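Membrane lipoprotein TpN32 (Treponema pallidum, PDB 1XS5) binds L-methionine in the cleft of a periplasmic-binding-protein fold and, as a membrane-anchored lipoprotein, probably serves in uptake of this amino acid. Local coordinates at residues Q58-F66 and N108-A116; A122-A130 and D140-V148. One frame throughout, in Å; residues are numbered along the deposited sequence.

Interaction 1 of 2, residues Q58-F66 and N108-A116; sequences QHVPHMQQF and NDSSNEARA. With MET (methionine), chain B.
His59 and Asn112 meet across the ligand cleft of a periplasmic-binding-protein fold, where the N-terminal turns of two helices come together beside a bound methionine. The one direct hydrogen bond between 58-66 and 108-116 is theirs: His59 NE2 gives its proton to Asn112 OD1 at 2.8 Å, nearly straight at 169° and in the plane of the imidazole. The same oxygen accepts from Arg115 NH1, while Asn112 ND2 donates to the syn lone pair of Asp109 OD2 at 2.7 Å, so both ends of the amide are tied and its flip is fixed. His62 ND1 in turn donates to Gln58 OE1.

Van der Waals contacts flank the ligand thioether. Methionine SD lies over a face of His59, offset toward the rim. His62 swings its ring away from the backbone N (chi1 -177°), which turns one face to methionine CE, 3.6 Å above the ring centre. Separately, Ser111 OG packs on His62 CA, and Gln65 CG rests against Ser110 OG.

The charged contact is with the ligand carboxylate. Arg115, extended and also salt-bridged to Glu190, reaches methionine O through NH1 at 2.9 Å.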
loop_
_atom_site.group_PDB
_atom_site.type_symbol
_atom_site.label_atom_id
_atom_site.label_comp_id
_atom_site.label_asym_id
_atom_site.label_seq_id
_atom_site.Cartn_x
_atom_site.Cartn_y
_atom_site.Cartn_z
ATOM N N GLN A 58 2.615 -4.995 -0.116
ATOM C CA GLN A 58 2.395 -4.272 -1.355
ATOM C C GLN A 58 1.162 -4.722 -2.126
ATOM O O GLN A 58 0.526 -5.718 -1.754
ATOM C CB GLN A 58 3.614 -4.503 -2.259
ATOM C CG GLN A 58 3.633 -5.964 -2.884
ATOM C CD GLN A 58 5.022 -6.450 -3.366
ATOM O OE1 GLN A 58 5.649 -5.849 -4.210
ATOM N NE2 GLN A 58 5.471 -7.542 -2.817
ATOM N N HIS A 59 0.873 -3.992 -3.210
ATOM C CA HIS A 59 -0.229 -4.378 -4.094
ATOM C C HIS A 59 0.385 -4.950 -5.409
ATOM O O HIS A 59 1.605 -4.889 -5.607
ATOM C CB HIS A 59 -1.167 -3.182 -4.349
ATOM C CG HIS A 59 -0.470 -1.894 -4.649
ATOM N ND1 HIS A 59 0.361 -1.715 -5.733
ATOM C CD2 HIS A 59 -0.540 -0.694 -4.036
ATOM C CE1 HIS A 59 0.767 -0.462 -5.779
ATOM N NE2 HIS A 59 0.230 0.179 -4.756
ATOM N N VAL A 60 -0.435 -5.520 -6.300
ATOM C CA VAL A 60 0.124 -6.104 -7.507
ATOM C C VAL A 60 0.898 -5.162 -8.457
ATOM O O VAL A 60 1.935 -5.560 -9.003
ATOM C CB VAL A 60 -0.964 -6.936 -8.291
ATOM C CG1 VAL A 60 -0.364 -7.460 -9.589
ATOM C CG2 VAL A 60 -1.392 -8.147 -7.438
ATOM N N PRO A 61 0.398 -3.920 -8.695
ATOM C CA PRO A 61 1.143 -3.020 -9.578
ATOM C C PRO A 61 2.566 -2.772 -9.030
ATOM O O PRO A 61 3.512 -2.655 -9.784
ATOM C CB PRO A 61 0.289 -1.737 -9.577
ATOM C CG PRO A 61 -1.113 -2.280 -9.544
ATOM C CD PRO A 61 -0.985 -3.416 -8.476
ATOM N N HIS A 62 2.710 -2.700 -7.711
ATOM C CA HIS A 62 4.031 -2.486 -7.127
ATOM C C HIS A 62 4.940 -3.704 -7.375
ATOM O O HIS A 62 6.086 -3.556 -7.728
ATOM C CB HIS A 62 3.903 -2.186 -5.626
ATOM C CG HIS A 62 5.216 -1.891 -4.972
ATOM N ND1 HIS A 62 6.029 -2.878 -4.464
ATOM C CD2 HIS A 62 5.886 -0.731 -4.817
ATOM C CE1 HIS A 62 7.146 -2.332 -4.014
ATOM N NE2 HIS A 62 7.085 -1.028 -4.224
ATOM N N MET A 63 4.401 -4.892 -7.168
ATOM C CA MET A 63 5.101 -6.152 -7.375
ATOM C C MET A 63 5.530 -6.255 -8.850
ATOM O O MET A 63 6.673 -6.665 -9.167
ATOM C CB MET A 63 4.149 -7.309 -7.034
ATOM C CG MET A 63 4.826 -8.662 -7.030
ATOM S SD MET A 63 3.644 -10.013 -6.965
ATOM C CE MET A 63 2.889 -9.911 -8.646
ATOM N N GLN A 64 4.609 -5.891 -9.751
ATOM C CA GLN A 64 4.915 -5.915 -11.191
ATOM C C GLN A 64 6.029 -4.970 -11.518
ATOM O O GLN A 64 6.942 -5.322 -12.269
ATOM C CB GLN A 64 3.658 -5.600 -12.027
ATOM C CG GLN A 64 2.675 -6.762 -11.927
ATOM C CD GLN A 64 1.312 -6.490 -12.543
ATOM O OE1 GLN A 64 0.876 -5.334 -12.641
ATOM N NE2 GLN A 64 0.608 -7.567 -12.936
ATOM N N GLN A 65 5.984 -3.769 -10.947
ATOM C CA GLN A 65 7.046 -2.810 -11.167
ATOM C C GLN A 65 8.367 -3.443 -10.717
ATOM O O GLN A 65 9.378 -3.365 -11.432
ATOM C CB GLN A 65 6.768 -1.524 -10.358
ATOM C CG GLN A 65 7.598 -0.271 -10.721
ATOM C CD GLN A 65 9.083 -0.363 -10.364
ATOM O OE1 GLN A 65 9.464 -0.880 -9.294
ATOM N NE2 GLN A 65 9.937 0.162 -11.256
ATOM N N PHE A 66 8.379 -4.061 -9.529
ATOM C CA PHE A 66 9.631 -4.671 -9.054
ATOM C C PHE A 66 10.114 -5.771 -10.002
ATOM O O PHE A 66 11.311 -5.839 -10.307
ATOM C CB PHE A 66 9.481 -5.271 -7.648
ATOM C CG PHE A 66 10.666 -6.102 -7.211
ATOM C CD1 PHE A 66 11.744 -5.510 -6.563
ATOM C CD2 PHE A 66 10.698 -7.492 -7.463
ATOM C CE1 PHE A 66 12.851 -6.299 -6.160
ATOM C CE2 PHE A 66 11.789 -8.281 -7.069
ATOM C CZ PHE A 66 12.871 -7.681 -6.418
ATOM N N ASN A 108 6.837 8.773 -4.354
ATOM C CA ASN A 108 7.834 8.826 -5.434
ATOM C C ASN A 108 8.182 7.465 -6.040
ATOM O O ASN A 108 9.077 7.377 -6.886
ATOM C CB ASN A 108 9.102 9.558 -4.962
ATOM C CG ASN A 108 10.020 8.676 -4.142
ATOM O OD1 ASN A 108 9.661 7.565 -3.732
ATOM N ND2 ASN A 108 11.226 9.180 -3.886
ATOM N N ASP A 109 7.496 6.388 -5.636
ATOM C CA ASP A 109 7.766 5.100 -6.294
ATOM C C ASP A 109 6.695 5.045 -7.389
ATOM O O ASP A 109 5.510 5.308 -7.151
ATOM C CB ASP A 109 7.692 3.910 -5.339
ATOM C CG ASP A 109 6.331 3.769 -4.680
ATOM O OD1 ASP A 109 5.980 4.613 -3.842
ATOM O OD2 ASP A 109 5.628 2.796 -5.006
ATOM N N SER A 110 7.111 4.721 -8.608
ATOM C CA SER A 110 6.204 4.836 -9.770
ATOM C C SER A 110 4.797 4.247 -9.724
ATOM O O SER A 110 3.854 4.903 -10.157
ATOM C CB SER A 110 6.929 4.370 -11.052
ATOM O OG SER A 110 7.167 2.988 -10.993
ATOM N N SER A 111 4.599 3.050 -9.202
ATOM C CA SER A 111 3.219 2.560 -9.203
ATOM C C SER A 111 2.299 3.375 -8.248
ATOM O O SER A 111 1.116 3.553 -8.537
ATOM C CB SER A 111 3.160 1.068 -8.848
ATOM O OG SER A 111 3.534 0.816 -7.514
ATOM N N ASN A 112 2.820 3.855 -7.114
ATOM C CA ASN A 112 1.981 4.653 -6.215
ATOM C C ASN A 112 1.939 6.095 -6.628
ATOM O O ASN A 112 1.001 6.814 -6.264
ATOM C CB ASN A 112 2.443 4.488 -4.761
ATOM C CG ASN A 112 2.116 3.106 -4.268
ATOM O OD1 ASN A 112 0.931 2.784 -4.132
ATOM N ND2 ASN A 112 3.144 2.247 -4.071
ATOM N N GLU A 113 2.947 6.537 -7.388
ATOM C CA GLU A 113 2.939 7.907 -7.893
ATOM C C GLU A 113 1.815 7.997 -8.921
ATOM O O GLU A 113 1.054 8.966 -8.911
ATOM C CB GLU A 113 4.245 8.261 -8.611
ATOM C CG GLU A 113 4.305 9.723 -9.007
ATOM C CD GLU A 113 5.706 10.160 -9.445
ATOM O OE1 GLU A 113 6.715 9.585 -8.963
ATOM O OE2 GLU A 113 5.786 11.088 -10.265
ATOM N N ALA A 114 1.750 7.012 -9.830
ATOM C CA ALA A 114 0.683 7.003 -10.852
ATOM C C ALA A 114 -0.677 6.958 -10.188
ATOM O O ALA A 114 -1.584 7.625 -10.597
ATOM C CB ALA A 114 0.824 5.762 -11.763
ATOM N N ARG A 115 -0.810 6.102 -9.180
ATOM C CA ARG A 115 -2.058 5.942 -8.431
ATOM C C ARG A 115 -2.501 7.269 -7.816
ATOM O O ARG A 115 -3.691 7.630 -7.863
ATOM C CB ARG A 115 -1.806 4.891 -7.342
ATOM C CG ARG A 115 -3.001 4.519 -6.510
ATOM C CD ARG A 115 -2.516 3.556 -5.434
ATOM N NE ARG A 115 -3.591 3.173 -4.529
ATOM C CZ ARG A 115 -3.348 2.544 -3.395
ATOM N NH1 ARG A 115 -2.085 2.296 -3.098
ATOM N NH2 ARG A 115 -4.334 2.132 -2.598
ATOM N N ALA A 116 -1.540 7.988 -7.223
ATOM C CA ALA A 116 -1.822 9.271 -6.596
ATOM C C ALA A 116 -2.192 10.332 -7.662
ATOM O O ALA A 116 -3.078 11.151 -7.452
ATOM C CB ALA A 116 -0.603 9.739 -5.788
HETATM N N MET B . -0.076 -0.539 1.952
HETATM C CA MET B . 0.274 0.229 0.702
HETATM C C MET B . -0.960 0.747 -0.069
HETATM O O MET B . -0.973 1.938 -0.467
HETATM C CB MET B . 1.107 -0.655 -0.253
HETATM C CG MET B . 1.726 0.152 -1.374
HETATM S SD MET B . 2.682 -0.825 -2.558
HETATM C CE MET B . 4.230 -1.012 -1.577
HETATM O OXT MET B . -1.902 -0.052 -0.269
HETATM O O HOH W 1 9.075 3.067 -12.937
#

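Interaction 2 of 2, residues A122-A130 and D140-V148; sequences AAGFIRMRA and DVQQNVRNV
Arg127 and Gln142 run side by side, pointing the same way, from a two-stranded antiparallel ribbon that follows helix 110-122. Their guanidinium and amide planes are only 6° apart, and Gln142 OE1 lies 3.7 Å from Arg127 CD. Gln143 stands on the same face, its CB against Arg127 CB. Two neighbours facing one residue make a classic beta bulge: Arg127 O accepts from both Gln142 N, at 2.7 Å, and Gln143 N, while Arg127 N returns a bond to Gln143 O.

Beyond the bulge, the Arg129 guanidinium plane is turned 44° from the Asp140 carboxylate. A bend at chi3 (84°) turns the guanidinium edge to the acid, and NE and NH2 both close on Asp140 OD1, NH2 at 2.9 Å. Both approach from the same face of the carboxylate, out of its plane. The backbone bond from Arg129 N to Asp140 O, 2.8 Å, ties the same two residues again.

Met128, bent at chi2 and chi3, folds back to put SD 3.8 Å from Val141 CG2 and CE against Asp140 CB. Ile126 crosses Val141 at about a right angle; both Ile126 and Met128 also touch Leu117 of helix 110-122.

At the other end Phe125 CD1 packs on Val148 CG2, 3.7 Å, and Arg146 N donates to Phe125 O at 3.2 Å. In the conformer modelled here, the Arg146 side chain also lies along the Phe125 ring. Gly124, ending the helix in a Schellman motif, starts this turn.

Apolar side chains thus fasten the ribbon to the helix, while Arg127, Gln142 and Gln143 form an exposed polar face. The salt bridge joins exposed Arg129 to buried Asp140; with OD1 gripped twice and OD2 accepting from Thr137 N, that carboxylate is probably kept ionised.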
loop_
_atom_site.group_PDB
_atom_site.type_symbol
_atom_site.label_atom_id
_atom_site.label_comp_id
_atom_site.label_asym_id
_atom_site.label_seq_id
_atom_site.Cartn_x
_atom_site.Cartn_y
_atom_site.Cartn_z
ATOM N N ALA A 122 -8.972 12.495 -10.816
ATOM C CA ALA A 122 -10.374 12.255 -10.472
ATOM C C ALA A 122 -10.974 13.432 -9.688
ATOM O O ALA A 122 -12.180 13.728 -9.806
ATOM C CB ALA A 122 -10.488 10.945 -9.636
ATOM N N ALA A 123 -10.148 14.088 -8.869
ATOM C CA ALA A 123 -10.612 15.249 -8.098
ATOM C C ALA A 123 -10.581 16.567 -8.913
ATOM O O ALA A 123 -10.898 17.631 -8.381
ATOM C CB ALA A 123 -9.765 15.411 -6.793
ATOM N N GLY A 124 -10.173 16.482 -10.180
ATOM C CA GLY A 124 -10.174 17.649 -11.049
ATOM C C GLY A 124 -8.952 18.546 -11.049
ATOM O O GLY A 124 -8.983 19.596 -11.678
ATOM N N PHE A 125 -7.853 18.136 -10.418
ATOM C CA PHE A 125 -6.658 19.005 -10.369
ATOM C C PHE A 125 -5.798 18.981 -11.624
ATOM O O PHE A 125 -5.162 19.972 -11.971
ATOM C CB PHE A 125 -5.723 18.588 -9.224
ATOM C CG PHE A 125 -6.216 18.945 -7.852
ATOM C CD1 PHE A 125 -6.007 20.217 -7.326
ATOM C CD2 PHE A 125 -6.845 18.005 -7.055
ATOM C CE1 PHE A 125 -6.415 20.538 -6.043
ATOM C CE2 PHE A 125 -7.259 18.335 -5.746
ATOM C CZ PHE A 125 -7.035 19.612 -5.259
ATOM N N ILE A 126 -5.740 17.834 -12.280
ATOM C CA ILE A 126 -4.875 17.662 -13.422
ATOM C C ILE A 126 -5.457 16.666 -14.396
ATOM O O ILE A 126 -6.434 16.000 -14.089
ATOM C CB ILE A 126 -3.476 17.051 -12.978
ATOM C CG1 ILE A 126 -3.697 15.673 -12.310
ATOM C CG2 ILE A 126 -2.772 17.963 -12.010
ATOM C CD1 ILE A 126 -2.421 14.890 -11.936
ATOM N N ARG A 127 -4.824 16.578 -15.564
ATOM C CA ARG A 127 -5.174 15.612 -16.589
ATOM C C ARG A 127 -3.909 14.894 -17.016
ATOM O O ARG A 127 -2.901 15.525 -17.355
ATOM C CB ARG A 127 -5.790 16.262 -17.824
ATOM C CG ARG A 127 -6.130 15.214 -18.880
ATOM C CD ARG A 127 -6.449 15.876 -20.217
ATOM N NE ARG A 127 -6.918 14.878 -21.164
ATOM C CZ ARG A 127 -8.066 14.984 -21.818
ATOM N NH1 ARG A 127 -8.834 16.056 -21.621
ATOM N NH2 ARG A 127 -8.459 14.014 -22.638
ATOM N N MET A 128 -3.966 13.576 -16.993
ATOM C CA MET A 128 -2.840 12.740 -17.386
ATOM C C MET A 128 -2.878 12.426 -18.902
ATOM O O MET A 128 -3.963 12.293 -19.475
ATOM C CB MET A 128 -2.912 11.423 -16.633
ATOM C CG MET A 128 -2.828 11.581 -15.121
ATOM S SD MET A 128 -1.250 12.305 -14.652
ATOM C CE MET A 128 -0.086 11.024 -15.151
ATOM N N ARG A 129 -1.698 12.322 -19.518
ATOM C CA ARG A 129 -1.546 11.971 -20.931
ATOM C C ARG A 129 -2.201 10.582 -21.135
ATOM O O ARG A 129 -2.183 9.726 -20.236
ATOM C CB ARG A 129 -0.045 11.922 -21.267
ATOM C CG ARG A 129 0.350 11.015 -22.433
ATOM C CD ARG A 129 1.871 10.998 -22.647
ATOM N NE ARG A 129 2.603 10.046 -21.795
ATOM C CZ ARG A 129 2.923 8.797 -22.152
ATOM N NH1 ARG A 129 2.572 8.330 -23.356
ATOM N NH2 ARG A 129 3.627 8.013 -21.324
ATOM N N ALA A 130 -2.730 10.342 -22.331
ATOM C CA ALA A 130 -3.443 9.096 -22.661
ATOM C C ALA A 130 -2.730 7.747 -22.592
ATOM O O ALA A 130 -3.276 6.766 -22.083
ATOM C CB ALA A 130 -4.099 9.247 -24.033
ATOM N N ASP A 140 4.175 12.678 -17.068
ATOM C CA ASP A 140 3.009 12.302 -17.866
ATOM C C ASP A 140 1.800 13.224 -17.662
ATOM O O ASP A 140 0.728 12.973 -18.199
ATOM C CB ASP A 140 2.597 10.856 -17.544
ATOM C CG ASP A 140 3.644 9.837 -17.980
ATOM O OD1 ASP A 140 4.052 9.904 -19.158
ATOM O OD2 ASP A 140 4.067 8.972 -17.166
ATOM N N VAL A 141 1.948 14.277 -16.867
ATOM C CA VAL A 141 0.824 15.170 -16.630
ATOM C C VAL A 141 0.609 16.037 -17.855
ATOM O O VAL A 141 1.466 16.832 -18.193
ATOM C CB VAL A 141 1.078 16.101 -15.417
ATOM C CG1 VAL A 141 -0.037 17.129 -15.307
ATOM C CG2 VAL A 141 1.119 15.266 -14.142
ATOM N N GLN A 142 -0.539 15.915 -18.511
ATOM C CA GLN A 142 -0.762 16.724 -19.708
ATOM C C GLN A 142 -1.345 18.114 -19.468
ATOM O O GLN A 142 -1.137 19.042 -20.273
ATOM C CB GLN A 142 -1.637 15.955 -20.683
ATOM C CG GLN A 142 -2.019 16.772 -21.892
ATOM C CD GLN A 142 -3.010 16.062 -22.753
ATOM O OE1 GLN A 142 -4.109 16.568 -23.003
ATOM N NE2 GLN A 142 -2.643 14.873 -23.212
ATOM N N GLN A 143 -2.069 18.291 -18.378
ATOM C CA GLN A 143 -2.662 19.591 -18.094
ATOM C C GLN A 143 -2.772 19.820 -16.590
ATOM O O GLN A 143 -3.106 18.884 -15.840
ATOM C CB GLN A 143 -4.053 19.632 -18.702
ATOM C CG GLN A 143 -4.725 20.960 -18.662
ATOM C CD GLN A 143 -6.125 20.851 -19.233
ATOM O OE1 GLN A 143 -6.403 19.966 -20.066
ATOM N NE2 GLN A 143 -7.015 21.749 -18.804
ATOM N N ASN A 144 -2.521 21.053 -16.157
ATOM C CA ASN A 144 -2.577 21.379 -14.732
ATOM C C ASN A 144 -3.691 22.390 -14.479
ATOM O O ASN A 144 -3.466 23.581 -14.435
ATOM C CB ASN A 144 -1.237 21.957 -14.293
ATOM C CG ASN A 144 -0.968 21.744 -12.823
ATOM O OD1 ASN A 144 -1.780 22.101 -11.986
ATOM N ND2 ASN A 144 0.185 21.154 -12.507
ATOM N N VAL A 145 -4.902 21.868 -14.281
ATOM C CA VAL A 145 -6.142 22.645 -14.105
ATOM C C VAL A 145 -6.241 23.584 -12.894
ATOM O O VAL A 145 -6.711 24.733 -13.020
ATOM C CB VAL A 145 -7.353 21.628 -14.089
ATOM C CG1 VAL A 145 -8.643 22.266 -13.579
ATOM C CG2 VAL A 145 -7.592 21.145 -15.510
ATOM N N ARG A 146 -5.807 23.106 -11.724
ATOM C CA ARG A 146 -5.873 23.924 -10.515
ATOM C C ARG A 146 -4.558 24.656 -10.227
ATOM O O ARG A 146 -4.430 25.291 -9.178
ATOM C CB ARG A 146 -6.243 23.061 -9.298
ATOM C CG ARG A 146 -7.638 22.436 -9.340
ATOM C CD ARG A 146 -8.740 23.474 -9.261
ATOM N NE ARG A 146 -9.699 23.111 -8.228
ATOM C CZ ARG A 146 -9.409 23.081 -6.932
ATOM N NH1 ARG A 146 -8.196 23.403 -6.523
ATOM N NH2 ARG A 146 -10.324 22.708 -6.051
ATOM N N ASN A 147 -3.598 24.563 -11.152
ATOM C CA ASN A 147 -2.280 25.204 -10.985
ATOM C C ASN A 147 -1.601 24.766 -9.685
ATOM O O ASN A 147 -1.361 25.581 -8.802
ATOM C CB ASN A 147 -2.463 26.699 -10.969
ATOM C CG ASN A 147 -3.031 27.213 -12.268
ATOM O OD1 ASN A 147 -2.430 27.025 -13.331
ATOM N ND2 ASN A 147 -4.204 27.849 -12.202
ATOM N N VAL A 148 -1.284 23.475 -9.589
ATOM C CA VAL A 148 -0.676 22.861 -8.400
ATOM C C VAL A 148 0.777 22.430 -8.601
ATOM O O VAL A 148 1.185 22.032 -9.695
ATOM C CB VAL A 148 -1.513 21.602 -7.987
ATOM C CG1 VAL A 148 -0.649 20.625 -7.137
ATOM C CG2 VAL A 148 -2.753 22.042 -7.210
HETATM O O HOH W 2 -4.311 12.746 -23.681
#

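Helix 110-122 joins the two contacts: its first turns take part in interaction 1, and the chain leaving its last turn supplies one strand of interaction 2, with 140-148 giving the other. Their centres lie 19 Å apart and they do not touch. Interaction 1 is buried, about 8 Å from the centre of the chain, and buries less surface between its segments, 297 against 753 Å²; bound methionine also lies against both of them. Its chemistry is side-chain hydrogen bonding around a ligand. Interaction 2, about 23 Å from that centre, is partly exposed and rests on backbone bonds between strands, with a salt bridge and apolar packing on the helix side.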